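Long-range contacts in cellulase (PDB 6WQY), which probably hydrolyses internal beta-1,4 linkages of cellulose and related plant polysaccharides, through its family 5 glycoside hydrolase domain: residues S74-V79 and I116-H121; L167-M172 and R217-P222. One frame throughout, in Å; residues are numbered along the deposited sequence.

In the fold
Followed from the N terminus, the chain reaches strand 74-77, the second of the barrel, passes through helix 95-110 and returns as strand 114-118; interaction 1 closes this beta-alpha-beta unit. It then runs through helix 139-159 to strand 167-170, and by way of helix 191-209 to strand 219-222, where interaction 2 closes the second loop. The two loops follow one another, neither nested nor crossed. Together they join the second strand to the third and the fourth to the fifth of an eight-stranded parallel barrel. Strands 114-118 and 167-170 are neighbours, so the contacts meet: Arg-76 forms a salt bridge with Glu-170, and Ile-116 packs on Glu-170 CB.

Interaction 1: residues S74-V79 and I116-H121; sequences SVRIPV and IINIHH
Asn-118 turns CG between its backbone N and carbonyl carbon (chi1 76°), which carries its amide to Val-79, while His-120 holds CG anti to its own N and brings its ring over Pro-78. OD1 of Asn-118 accepts a nearly straight bond from Val-79 N at 2.9 Å, and ND2 donates to ND1 of His-120 at 3.0 Å, in the plane of the imidazole, fixing the ring's rotation. ND2 has a second acceptor in Glu-170 OE2. Pro-78 CB covers one face of the His-120 ring, 3.5 Å from its centroid, as a CH-pi contact. Strands 74-77 and 114-118 are adjacent parallel strands of the TIM barrel typical of family 5 glycoside hydrolases, paired through Ile-116 N to Val-75 O (2.9 Å) and Ile-77 N to Ile-116 O (2.7 Å). Beyond the strands, His-120 N reaches Val-79 O at 2.8 Å by a more bent bond. The extended chain of Arg-76 passes Ile-116 and sets its guanidinium with one face toward Asn-118 ND2, the two planes 80° apart; Asn-36, Glu-170 and Glu-309 bind its nitrogens. An alanine in place of Asn-118 would probably leave Val-79 N without its acceptor, the His-120 ring freer to turn and the Glu-170 carboxylate short of a donor. On the other side of the sheet, Ile-77 CB meets Ile-117 CG2 at 4.1 Å, under helix 95-110.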
ATOM      1  N   SER A  74       0.145  -3.604  11.385  1.00  9.20           N
ATOM      2  CA  SER A  74      -0.234  -2.404  10.662  1.00  9.07           C
ATOM      3  C   SER A  74      -1.292  -2.742   9.619  1.00  9.11           C
ATOM      4  O   SER A  74      -1.277  -3.832   9.047  1.00  9.50           O
ATOM      5  CB  SER A  74       0.988  -1.822   9.933  1.00  9.37           C
ATOM      6  OG  SER A  74       2.053  -1.568  10.838  1.00 10.03           O
ATOM      7  N   VAL A  75      -2.176  -1.785   9.335  1.00  8.68           N
ATOM      8  CA  VAL A  75      -3.203  -1.959   8.311  1.00  8.33           C
ATOM      9  C   VAL A  75      -3.138  -0.812   7.322  1.00  8.65           C
ATOM     10  O   VAL A  75      -3.194   0.361   7.717  1.00 10.61           O
ATOM     11  CB  VAL A  75      -4.607  -2.032   8.934  1.00  8.95           C
ATOM     12  CG1 VAL A  75      -5.662  -2.168   7.866  1.00 10.51           C
ATOM     13  CG2 VAL A  75      -4.685  -3.196   9.892  1.00 11.62           C
ATOM     14  N   ARG A  76      -3.100  -1.143   6.032  1.00  7.71           N
ATOM     15  CA  ARG A  76      -3.283  -0.155   4.982  1.00  7.85           C
ATOM     16  C   ARG A  76      -4.753  -0.122   4.621  1.00  7.60           C
ATOM     17  O   ARG A  76      -5.380  -1.167   4.394  1.00  8.22           O
ATOM     18  CB  ARG A  76      -2.408  -0.497   3.779  1.00  7.77           C
ATOM     19  CG  ARG A  76      -2.503   0.478   2.607  1.00  8.23           C
ATOM     20  CD  ARG A  76      -1.346   0.271   1.662  1.00  7.64           C
ATOM     21  NE  ARG A  76      -1.349   1.058   0.436  1.00  7.93           N
ATOM     22  CZ  ARG A  76      -1.849   0.668  -0.728  1.00  7.13           C
ATOM     23  NH1 ARG A  76      -2.543  -0.453  -0.843  1.00  7.86           N
ATOM     24  NH2 ARG A  76      -1.643   1.437  -1.790  1.00  8.22           N
ATOM     25  N   ILE A  77      -5.300   1.087   4.608  1.00  7.66           N
ATOM     26  CA  ILE A  77      -6.707   1.373   4.368  1.00  8.22           C
ATOM     27  C   ILE A  77      -6.757   2.166   3.064  1.00  7.61           C
ATOM     28  O   ILE A  77      -6.709   3.410   3.072  1.00  8.49           O
ATOM     29  CB  ILE A  77      -7.301   2.191   5.531  1.00  8.56           C
ATOM     30  CG1 ILE A  77      -7.154   1.463   6.872  1.00  9.57           C
ATOM     31  CG2 ILE A  77      -8.765   2.518   5.251  1.00  8.87           C
ATOM     32  CD1 ILE A  77      -7.302   2.363   8.081  1.00 11.33           C
ATOM     33  N   PRO A  78      -6.848   1.503   1.918  1.00  7.85           N
ATOM     34  CA  PRO A  78      -7.017   2.236   0.659  1.00  8.17           C
ATOM     35  C   PRO A  78      -8.342   2.977   0.686  1.00  7.56           C
ATOM     36  O   PRO A  78      -9.365   2.425   1.105  1.00  8.71           O
ATOM     37  CB  PRO A  78      -6.994   1.139  -0.405  1.00 10.15           C
ATOM     38  CG  PRO A  78      -7.094  -0.130   0.279  1.00 13.13           C
ATOM     39  CD  PRO A  78      -6.766   0.051   1.719  1.00  7.97           C
ATOM     40  N   VAL A  79      -8.336   4.228   0.207  1.00  7.43           N
ATOM     41  CA  VAL A  79      -9.552   5.037   0.183  1.00  7.71           C
ATOM     42  C   VAL A  79      -9.697   5.649  -1.207  1.00  7.59           C
ATOM     43  O   VAL A  79      -8.832   6.416  -1.643  1.00  7.66           O
ATOM     44  CB  VAL A  79      -9.554   6.164   1.230  1.00  8.01           C
ATOM     45  CG1 VAL A  79     -10.882   6.925   1.147  1.00  8.51           C
ATOM     46  CG2 VAL A  79      -9.334   5.623   2.628  1.00  9.04           C
ATOM     47  N   ILE A 116      -2.373   3.143   7.559  1.00  8.31           N
ATOM     48  CA  ILE A 116      -2.029   3.979   6.413  1.00  8.07           C
ATOM     49  C   ILE A 116      -3.333   4.318   5.702  1.00  8.16           C
ATOM     50  O   ILE A 116      -4.127   3.415   5.442  1.00  9.42           O
ATOM     51  CB  ILE A 116      -1.102   3.244   5.425  1.00  8.40           C
ATOM     52  CG1 ILE A 116       0.175   2.745   6.107  1.00  9.83           C
ATOM     53  CG2 ILE A 116      -0.773   4.157   4.239  1.00  9.70           C
ATOM     54  CD1 ILE A 116       1.077   1.937   5.191  1.00 10.81           C
ATOM     55  N   ILE A 117      -3.552   5.592   5.356  1.00  7.92           N
ATOM     56  CA  ILE A 117      -4.659   5.977   4.476  1.00  8.26           C
ATOM     57  C   ILE A 117      -4.061   6.651   3.242  1.00  7.38           C
ATOM     58  O   ILE A 117      -2.971   7.224   3.297  1.00  8.49           O
ATOM     59  CB  ILE A 117      -5.696   6.890   5.158  1.00  8.52           C
ATOM     60  CG1 ILE A 117      -5.069   8.163   5.724  1.00  9.42           C
ATOM     61  CG2 ILE A 117      -6.445   6.109   6.239  1.00  9.93           C
ATOM     62  CD1 ILE A 117      -6.069   9.149   6.293  1.00 10.53           C
ATOM     63  N   ASN A 118      -4.799   6.614   2.128  1.00  7.58           N
ATOM     64  CA  ASN A 118      -4.260   7.129   0.872  1.00  7.63           C
ATOM     65  C   ASN A 118      -5.375   7.752   0.023  1.00  7.64           C
ATOM     66  O   ASN A 118      -6.511   7.945   0.464  1.00  8.24           O
ATOM     67  CB  ASN A 118      -3.488   6.032   0.110  1.00  8.19           C
ATOM     68  CG  ASN A 118      -4.405   5.024  -0.565  1.00  7.94           C
ATOM     69  OD1 ASN A 118      -5.631   5.101  -0.434  1.00  8.04           O
ATOM     70  ND2 ASN A 118      -3.816   4.080  -1.274  1.00  8.25           N
ATOM     71  N   ILE A 119      -4.996   8.122  -1.201  1.00  7.60           N
ATOM     72  CA  ILE A 119      -5.903   8.351  -2.326  1.00  7.74           C
ATOM     73  C   ILE A 119      -5.705   7.177  -3.279  1.00  7.89           C
ATOM     74  O   ILE A 119      -4.589   6.961  -3.769  1.00  8.72           O
ATOM     75  CB  ILE A 119      -5.615   9.695  -3.011  1.00  8.29           C
ATOM     76  CG1 ILE A 119      -5.923  10.864  -2.075  1.00  9.03           C
ATOM     77  CG2 ILE A 119      -6.392   9.794  -4.318  1.00  9.47           C
ATOM     78  CD1 ILE A 119      -5.579  12.230  -2.651  1.00  9.94           C
ATOM     79  N   HIS A 120      -6.773   6.407  -3.535  1.00  7.88           N
ATOM     80  CA  HIS A 120      -6.610   5.108  -4.185  1.00  7.52           C
ATOM     81  C   HIS A 120      -7.112   5.165  -5.618  1.00  7.99           C
ATOM     82  O   HIS A 120      -6.370   5.621  -6.510  1.00  8.26           O
ATOM     83  CB  HIS A 120      -7.201   3.988  -3.316  1.00  7.84           C
ATOM     84  CG  HIS A 120      -6.632   2.643  -3.595  1.00  7.36           C
ATOM     85  ND1 HIS A 120      -5.420   2.228  -3.071  1.00  7.95           N
ATOM     86  CD2 HIS A 120      -7.126   1.613  -4.322  1.00  8.29           C
ATOM     87  CE1 HIS A 120      -5.222   0.977  -3.457  1.00  7.85           C
ATOM     88  NE2 HIS A 120      -6.231   0.581  -4.224  1.00  8.06           N
ATOM     89  N   HIS A 121      -8.331   4.685  -5.923  1.00  7.87           N
ATOM     90  CA  HIS A 121      -8.733   4.551  -7.335  1.00  8.04           C
ATOM     91  C   HIS A 121      -9.060   5.874  -8.017  1.00  8.19           C
ATOM     92  O   HIS A 121      -9.290   5.875  -9.230  1.00  8.61           O
ATOM     93  CB  HIS A 121      -9.837   3.525  -7.505  1.00  8.41           C
ATOM     94  CG  HIS A 121      -9.374   2.122  -7.301  1.00  8.25           C
ATOM     95  ND1 HIS A 121      -8.173   1.656  -7.796  1.00  9.14           N
ATOM     96  CD2 HIS A 121      -9.959   1.082  -6.652  1.00  8.37           C
ATOM     97  CE1 HIS A 121      -8.054   0.380  -7.463  1.00  9.04           C
ATOM     98  NE2 HIS A 121      -9.123   0.003  -6.772  1.00  8.70           N
TER

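Interaction 2: residues L167-M172 and R217-P222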
ATOM      1  N   LEU A 167      -0.479   6.723  12.646  1.00  9.56           N
ATOM      2  CA  LEU A 167      -1.184   7.014  11.404  1.00  8.88           C
ATOM      3  C   LEU A 167      -0.222   7.608  10.389  1.00  8.58           C
ATOM      4  O   LEU A 167       0.436   8.627  10.648  1.00  9.55           O
ATOM      5  CB  LEU A 167      -2.344   7.963  11.674  1.00  9.50           C
ATOM      6  CG  LEU A 167      -3.156   8.367  10.440  1.00  9.49           C
ATOM      7  CD1 LEU A 167      -3.804   7.176   9.740  1.00  9.99           C
ATOM      8  CD2 LEU A 167      -4.228   9.381  10.863  1.00 11.03           C
ATOM      9  N   VAL A 168      -0.175   6.955   9.227  1.00  8.82           N
ATOM     10  CA  VAL A 168       0.644   7.324   8.076  1.00  8.41           C
ATOM     11  C   VAL A 168      -0.276   7.789   6.954  1.00  8.27           C
ATOM     12  O   VAL A 168      -1.343   7.206   6.740  1.00  8.72           O
ATOM     13  CB  VAL A 168       1.431   6.080   7.610  1.00  8.33           C
ATOM     14  CG1 VAL A 168       2.189   6.324   6.309  1.00  9.36           C
ATOM     15  CG2 VAL A 168       2.367   5.583   8.693  1.00 10.10           C
ATOM     16  N   PHE A 169       0.145   8.826   6.223  1.00  8.26           N
ATOM     17  CA  PHE A 169      -0.536   9.227   4.992  1.00  8.51           C
ATOM     18  C   PHE A 169       0.317   8.786   3.798  1.00  7.89           C
ATOM     19  O   PHE A 169       1.516   9.084   3.768  1.00  8.82           O
ATOM     20  CB  PHE A 169      -0.697  10.754   4.900  1.00  8.63           C
ATOM     21  CG  PHE A 169      -1.449  11.404   6.045  1.00  9.16           C
ATOM     22  CD1 PHE A 169      -2.374  10.735   6.833  1.00  9.48           C
ATOM     23  CD2 PHE A 169      -1.205  12.745   6.299  1.00  9.59           C
ATOM     24  CE1 PHE A 169      -3.034  11.397   7.860  1.00 10.71           C
ATOM     25  CE2 PHE A 169      -1.858  13.407   7.320  1.00 11.01           C
ATOM     26  CZ  PHE A 169      -2.779  12.738   8.101  1.00 10.90           C
ATOM     27  N   GLU A 170      -0.308   8.132   2.813  1.00  7.60           N
ATOM     28  CA  GLU A 170       0.330   7.710   1.563  1.00  7.69           C
ATOM     29  C   GLU A 170      -0.287   8.526   0.428  1.00  7.60           C
ATOM     30  O   GLU A 170      -1.502   8.518   0.249  1.00  7.97           O
ATOM     31  CB  GLU A 170       0.089   6.216   1.363  1.00  8.06           C
ATOM     32  CG  GLU A 170       0.541   5.667   0.032  1.00  8.18           C
ATOM     33  CD  GLU A 170       0.094   4.232  -0.145  1.00  7.82           C
ATOM     34  OE1 GLU A 170       0.676   3.328   0.538  1.00  8.35           O
ATOM     35  OE2 GLU A 170      -0.849   3.991  -0.925  1.00  8.63           O
ATOM     36  N   ALA A 171       0.553   9.225  -0.339  1.00  7.96           N
ATOM     37  CA  ALA A 171       0.092  10.298  -1.217  1.00  8.40           C
ATOM     38  C   ALA A 171      -0.967   9.835  -2.201  1.00  7.82           C
ATOM     39  O   ALA A 171      -1.938  10.559  -2.462  1.00  8.56           O
ATOM     40  CB  ALA A 171       1.289  10.818  -2.003  1.00  9.02           C
ATOM     41  N   MET A 172      -0.726   8.683  -2.832  1.00  7.46           N
ATOM     42  CA  MET A 172      -1.551   8.131  -3.903  1.00  7.89           C
ATOM     43  C   MET A 172      -1.109   6.691  -4.086  1.00  7.48           C
ATOM     44  O   MET A 172      -0.220   6.203  -3.375  1.00  8.41           O
ATOM     45  CB  MET A 172      -1.479   8.964  -5.174  1.00  9.36           C
ATOM     46  CG  MET A 172      -0.132   9.108  -5.777  1.00  9.84           C
ATOM     47  SD  MET A 172      -0.023  10.570  -6.851  1.00 10.85           S
ATOM     48  CE  MET A 172       0.296  11.811  -5.592  1.00 12.25           C
ATOM     49  N   ARG A 217       4.804  13.536  11.020  1.00 10.94           N
ATOM     50  CA  ARG A 217       4.160  12.274  10.674  1.00 10.52           C
ATOM     51  C   ARG A 217       4.948  11.555   9.583  1.00 10.05           C
ATOM     52  O   ARG A 217       5.506  12.181   8.685  1.00 10.19           O
ATOM     53  CB  ARG A 217       2.747  12.572  10.156  1.00 11.32           C
ATOM     54  CG  ARG A 217       1.887  11.337   9.933  1.00 10.44           C
ATOM     55  CD  ARG A 217       0.462  11.664   9.523  1.00 10.28           C
ATOM     56  NE  ARG A 217      -0.189  12.595  10.423  1.00 11.46           N
ATOM     57  CZ  ARG A 217      -0.584  12.307  11.659  1.00 12.25           C
ATOM     58  NH1 ARG A 217      -0.426  11.086  12.150  1.00 11.74           N
ATOM     59  NH2 ARG A 217      -1.136  13.256  12.410  1.00 14.10           N
ATOM     60  N   TYR A 218       4.984  10.212   9.651  1.00  9.87           N
ATOM     61  CA  TYR A 218       5.558   9.430   8.557  1.00  9.29           C
ATOM     62  C   TYR A 218       4.598   9.436   7.373  1.00  9.13           C
ATOM     63  O   TYR A 218       3.381   9.269   7.534  1.00  9.40           O
ATOM     64  CB  TYR A 218       5.835   7.984   8.986  1.00  9.86           C
ATOM     65  CG  TYR A 218       6.900   7.843  10.051  1.00  9.69           C
ATOM     66  CD1 TYR A 218       6.611   8.088  11.374  1.00 10.82           C
ATOM     67  CD2 TYR A 218       8.204   7.476   9.724  1.00 10.76           C
ATOM     68  CE1 TYR A 218       7.581   7.964  12.354  1.00 11.06           C
ATOM     69  CE2 TYR A 218       9.180   7.364  10.695  1.00 11.65           C
ATOM     70  CZ  TYR A 218       8.865   7.596  12.011  1.00 11.04           C
ATOM     71  OH  TYR A 218       9.812   7.489  13.001  1.00 12.53           O
ATOM     72  N   LEU A 219       5.156   9.644   6.185  1.00  8.73           N
ATOM     73  CA  LEU A 219       4.391   9.707   4.953  1.00  8.94           C
ATOM     74  C   LEU A 219       4.953   8.712   3.948  1.00  8.38           C
ATOM     75  O   LEU A 219       6.169   8.476   3.903  1.00 10.52           O
ATOM     76  CB  LEU A 219       4.449  11.104   4.332  1.00  9.25           C
ATOM     77  CG  LEU A 219       4.166  12.271   5.276  1.00  9.41           C
ATOM     78  CD1 LEU A 219       4.325  13.591   4.531  1.00 10.14           C
ATOM     79  CD2 LEU A 219       2.789  12.178   5.907  1.00 10.10           C
ATOM     80  N   GLY A 220       4.066   8.144   3.127  1.00  8.18           N
ATOM     81  CA  GLY A 220       4.458   7.267   2.032  1.00  8.39           C
ATOM     82  C   GLY A 220       4.313   7.981   0.696  1.00  7.90           C
ATOM     83  O   GLY A 220       3.332   8.684   0.469  1.00  8.50           O
ATOM     84  N   VAL A 221       5.293   7.777  -0.178  1.00  8.11           N
ATOM     85  CA  VAL A 221       5.315   8.380  -1.510  1.00  8.51           C
ATOM     86  C   VAL A 221       5.713   7.321  -2.529  1.00  7.87           C
ATOM     87  O   VAL A 221       6.739   6.651  -2.346  1.00  8.96           O
ATOM     88  CB  VAL A 221       6.238   9.615  -1.561  1.00  9.48           C
ATOM     89  CG1 VAL A 221       5.547  10.807  -0.912  1.00  9.94           C
ATOM     90  CG2 VAL A 221       7.580   9.344  -0.884  1.00 10.26           C
ATOM     91  N   PRO A 222       4.939   7.142  -3.612  1.00  8.21           N
ATOM     92  CA  PRO A 222       5.242   6.067  -4.554  1.00  8.07           C
ATOM     93  C   PRO A 222       6.052   6.504  -5.762  1.00  8.19           C
ATOM     94  O   PRO A 222       6.102   7.679  -6.139  1.00  9.09           O
ATOM     95  CB  PRO A 222       3.845   5.615  -5.005  1.00  9.06           C
ATOM     96  CG  PRO A 222       3.063   6.913  -5.038  1.00  8.69           C
ATOM     97  CD  PRO A 222       3.577   7.677  -3.813  1.00  8.42           C
TER
HETATM   98  O   HOH W   1       3.201   8.315  11.165  1.00 10.22           O
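One face of the Phe-169 ring is covered by Arg-217, whose CD sits over the centre, 3.6 Å from the centroid, as a CH-pi contact. NE of Arg-217 follows over the same face, 3.5 Å from Phe-169 CZ, with ring and guanidinium planes inclined by 36°. At the guanidinium edge, almost in its plane, Leu-167 O accepts a bond from Arg-217 NH1 at 3.0 Å. The chain runs extended to CD, and a bend at chi3 (-53°) then turns the guanidinium so that NH1 reaches this oxygen; the carbonyl oxygens of Lys-163 and Gly-164 and OD1 of Asn-214 also accept from its nitrogens. Leu-167 O takes a second bond from a water that bridges to Tyr-218 N. Strands 167-170 and 219-222 are the fourth and fifth of the beta/alpha barrel, parallel neighbours tied by Gly-220 N to Phe-169 O (2.8 Å) and Ala-171 N to Gly-220 O (2.9 Å). The CA atoms of Gly-220 and Glu-170 lie 4.2 Å apart, the glycine having no side chain on the face that carries Glu-170. OE1 of Glu-170 is hydrogen-bonded to Tyr-306 OH. On the face that carries Phe-169 and Leu-219, Leu-219 CD2 packs on Phe-169 CB at 3.9 Å, and past the last bridge the Met-172 side chain crosses the Pro-222 ring at about a right angle, CG to CG 3.9 Å.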